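Local coordinates for galacto-N-biose/lacto-N-biose I transporter substrate-binding protein (Bifidobacterium longum, PDB 2Z8F) that binds the disaccharides galacto-N-biose and lacto-N-biose I, and oligosaccharides such as lacto-N-tetraose, as the solute-binding protein of an ABC transporter, at residues A[19-24]-A[50-55]. Residues are numbered along the deposited sequence; the frame is centred on the assembly and turned at random.
With NAG (2-acetamido-2-deoxy-beta-D-glucopyranose), chain C; GAL (beta-D-galactopyranose), chain B.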
# COMPACT_ATOMS: atom_id res chain seq x y z
N THR A 19 -11.79 -19.91 -7.81
CA THR A 19 -11.90 -19.23 -6.53
C THR A 19 -10.92 -18.07 -6.49
O THR A 19 -9.82 -18.17 -7.05
CB THR A 19 -11.61 -20.15 -5.35
OG1 THR A 19 -10.44 -20.94 -5.61
CG2 THR A 19 -12.80 -21.07 -5.14
N TYR A 20 -11.36 -16.97 -5.87
CA TYR A 20 -10.57 -15.73 -5.70
C TYR A 20 -10.67 -15.28 -4.24
O TYR A 20 -11.77 -14.96 -3.75
CB TYR A 20 -11.12 -14.65 -6.65
CG TYR A 20 -10.62 -13.22 -6.48
CD1 TYR A 20 -9.34 -12.93 -5.99
CD2 TYR A 20 -11.43 -12.15 -6.86
CE1 TYR A 20 -8.90 -11.61 -5.87
CE2 TYR A 20 -11.00 -10.83 -6.73
CZ TYR A 20 -9.75 -10.56 -6.23
OH TYR A 20 -9.41 -9.23 -6.12
N MET A 21 -9.53 -15.28 -3.54
CA MET A 21 -9.44 -14.77 -2.17
C MET A 21 -8.79 -13.38 -2.23
O MET A 21 -7.73 -13.20 -2.83
CB MET A 21 -8.61 -15.67 -1.26
CG MET A 21 -8.64 -15.20 0.19
SD MET A 21 -7.56 -16.13 1.32
CE MET A 21 -6.32 -16.78 0.25
N HIS A 22 -9.46 -12.41 -1.62
CA HIS A 22 -8.96 -11.05 -1.65
C HIS A 22 -8.93 -10.47 -0.23
O HIS A 22 -9.53 -11.05 0.72
CB HIS A 22 -9.88 -10.19 -2.53
CG HIS A 22 -11.25 -10.00 -1.95
ND1 HIS A 22 -11.53 -9.02 -1.02
CD2 HIS A 22 -12.39 -10.70 -2.12
CE1 HIS A 22 -12.81 -9.12 -0.66
NE2 HIS A 22 -13.35 -10.13 -1.32
N ARG A 23 -8.28 -9.32 -0.08
CA ARG A 23 -8.35 -8.59 1.17
C ARG A 23 -8.76 -7.12 0.94
O ARG A 23 -8.25 -6.20 1.58
CB ARG A 23 -7.10 -8.77 2.03
CG ARG A 23 -5.76 -8.54 1.27
CD ARG A 23 -4.58 -8.73 2.23
NE ARG A 23 -3.27 -8.62 1.59
CZ ARG A 23 -2.57 -7.50 1.47
NH1 ARG A 23 -3.07 -6.33 1.87
NH2 ARG A 23 -1.34 -7.57 0.92
N LEU A 24 -9.74 -6.92 0.05
CA LEU A 24 -10.33 -5.62 -0.12
C LEU A 24 -11.30 -5.33 1.02
O LEU A 24 -11.87 -6.28 1.58
CB LEU A 24 -11.01 -5.50 -1.50
CG LEU A 24 -10.03 -5.72 -2.69
CD1 LEU A 24 -10.76 -5.62 -4.03
CD2 LEU A 24 -8.83 -4.77 -2.67
N LYS A 50 -16.04 -17.86 -7.31
CA LYS A 50 -16.38 -17.70 -5.89
C LYS A 50 -15.31 -16.82 -5.24
O LYS A 50 -14.15 -17.23 -5.08
CB LYS A 50 -16.46 -19.08 -5.21
CG LYS A 50 -16.87 -19.05 -3.75
CD LYS A 50 -17.30 -20.45 -3.26
CE LYS A 50 -16.18 -21.50 -3.38
NZ LYS A 50 -16.58 -22.85 -2.84
N ALA A 51 -15.73 -15.61 -4.88
CA ALA A 51 -14.87 -14.60 -4.26
C ALA A 51 -15.11 -14.59 -2.76
O ALA A 51 -16.28 -14.54 -2.30
CB ALA A 51 -15.12 -13.22 -4.86
N THR A 52 -14.03 -14.64 -2.00
CA THR A 52 -14.12 -14.56 -0.54
C THR A 52 -13.11 -13.55 -0.00
O THR A 52 -12.01 -13.42 -0.54
CB THR A 52 -13.91 -15.93 0.13
OG1 THR A 52 -12.66 -16.49 -0.29
CG2 THR A 52 -15.02 -16.92 -0.25
N LYS A 53 -13.51 -12.81 1.03
CA LYS A 53 -12.59 -11.92 1.73
C LYS A 53 -11.85 -12.70 2.81
O LYS A 53 -12.47 -13.38 3.64
CB LYS A 53 -13.37 -10.75 2.34
CG LYS A 53 -12.53 -9.81 3.17
CD LYS A 53 -13.34 -8.59 3.60
CE LYS A 53 -12.65 -7.76 4.66
NZ LYS A 53 -11.36 -7.19 4.16
N PHE A 54 -10.53 -12.58 2.81
CA PHE A 54 -9.71 -13.19 3.85
C PHE A 54 -10.16 -12.71 5.23
O PHE A 54 -10.28 -11.52 5.47
CB PHE A 54 -8.22 -12.86 3.63
CG PHE A 54 -7.32 -13.38 4.72
CD1 PHE A 54 -7.18 -14.75 4.95
CD2 PHE A 54 -6.61 -12.49 5.52
CE1 PHE A 54 -6.33 -15.22 5.97
CE2 PHE A 54 -5.76 -12.96 6.53
CZ PHE A 54 -5.63 -14.33 6.76
N ASP A 55 -10.44 -13.67 6.12
CA ASP A 55 -10.82 -13.35 7.49
C ASP A 55 -9.57 -13.35 8.35
O ASP A 55 -9.09 -14.39 8.82
CB ASP A 55 -11.88 -14.33 8.02
CG ASP A 55 -12.45 -13.91 9.38
OD1 ASP A 55 -12.20 -12.75 9.82
OD2 ASP A 55 -13.17 -14.73 10.01
C1 NAG C . -2.19 -3.21 5.90
C2 NAG C . -2.21 -3.44 4.39
C3 NAG C . -3.34 -2.69 3.66
C4 NAG C . -4.68 -2.90 4.41
C5 NAG C . -4.46 -2.52 5.88
C6 NAG C . -5.76 -2.54 6.68
C7 NAG C . -0.20 -3.89 3.13
C8 NAG C . 1.11 -3.36 2.62
N2 NAG C . -0.90 -3.03 3.86
O3 NAG C . -3.27 -3.28 2.36
O4 NAG C . -5.65 -2.05 3.86
O5 NAG C . -3.50 -3.41 6.42
O6 NAG C . -6.23 -3.87 6.74
O7 NAG C . -0.55 -5.04 2.83
C1 GAL B . -3.77 -2.44 1.30
C2 GAL B . -3.14 -2.94 0.01
C3 GAL B . -3.74 -2.18 -1.16
C4 GAL B . -5.28 -2.30 -1.14
C5 GAL B . -5.83 -1.82 0.21
C6 GAL B . -7.33 -2.03 0.34
O2 GAL B . -1.74 -2.67 0.05
O3 GAL B . -3.20 -2.71 -2.34
O4 GAL B . -5.57 -3.65 -1.39
O5 GAL B . -5.20 -2.54 1.26
O6 GAL B . -7.81 -1.30 1.46
O HOH W 1 -15.92 -11.29 -1.36
O HOH W 2 -9.31 -4.91 3.89
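The imidazole of His-22 lies against the backbone of Lys-53, whose CA sits over one ring face, 3.8 Å from the ring centroid, as a CH-pi contact. Chi1 of 67° sets CG between the backbone N and the carbonyl carbon; the ring crosses the Lys-53 side chain at about a right angle, CE1 reaching 3.5 Å from CB of Lys-53. A histidine suits this place because both nitrogens work in the ring plane: ND1 accepts a hydrogen bond from Leu-24 N at 3.0 Å, helping to hold the chain as it leaves the strand, while NE2 pairs with a water. An alanine here would probably leave the Leu-24 N-H without its acceptor and a gap over the Lys-53 backbone. Lysine is long enough for its amine to pass His-22: the Lys-53 chain runs extended as far as CE, then bends at chi4 (63°), and NZ donates to Leu-24 O at 2.8 Å from above the carbonyl plane.

Strands 16-22 and 47-53 are the parallel pair of a beta-alpha-beta unit crossing over through helix 33-43, at the edge of a sheet in this periplasmic-binding-protein-type fold. Four backbone bonds link segments 19-24 and 50-55, the last, just past the strand end, from Phe-54 N to His-22 O at 2.8 Å.

On the other sheet face Met-21, long and flexible, lies alongside Phe-54, SD meeting CD1 obliquely at 3.9 Å in a Met-aromatic contact; helix 61-71 packs on both. Beyond the strand, Arg-23 has N-H groups enough to serve sugar and protein together: NH1 bonds weakly to O3 and O7 of N-acetylglucosamine, and NH2 is salt-bridged to Glu-84.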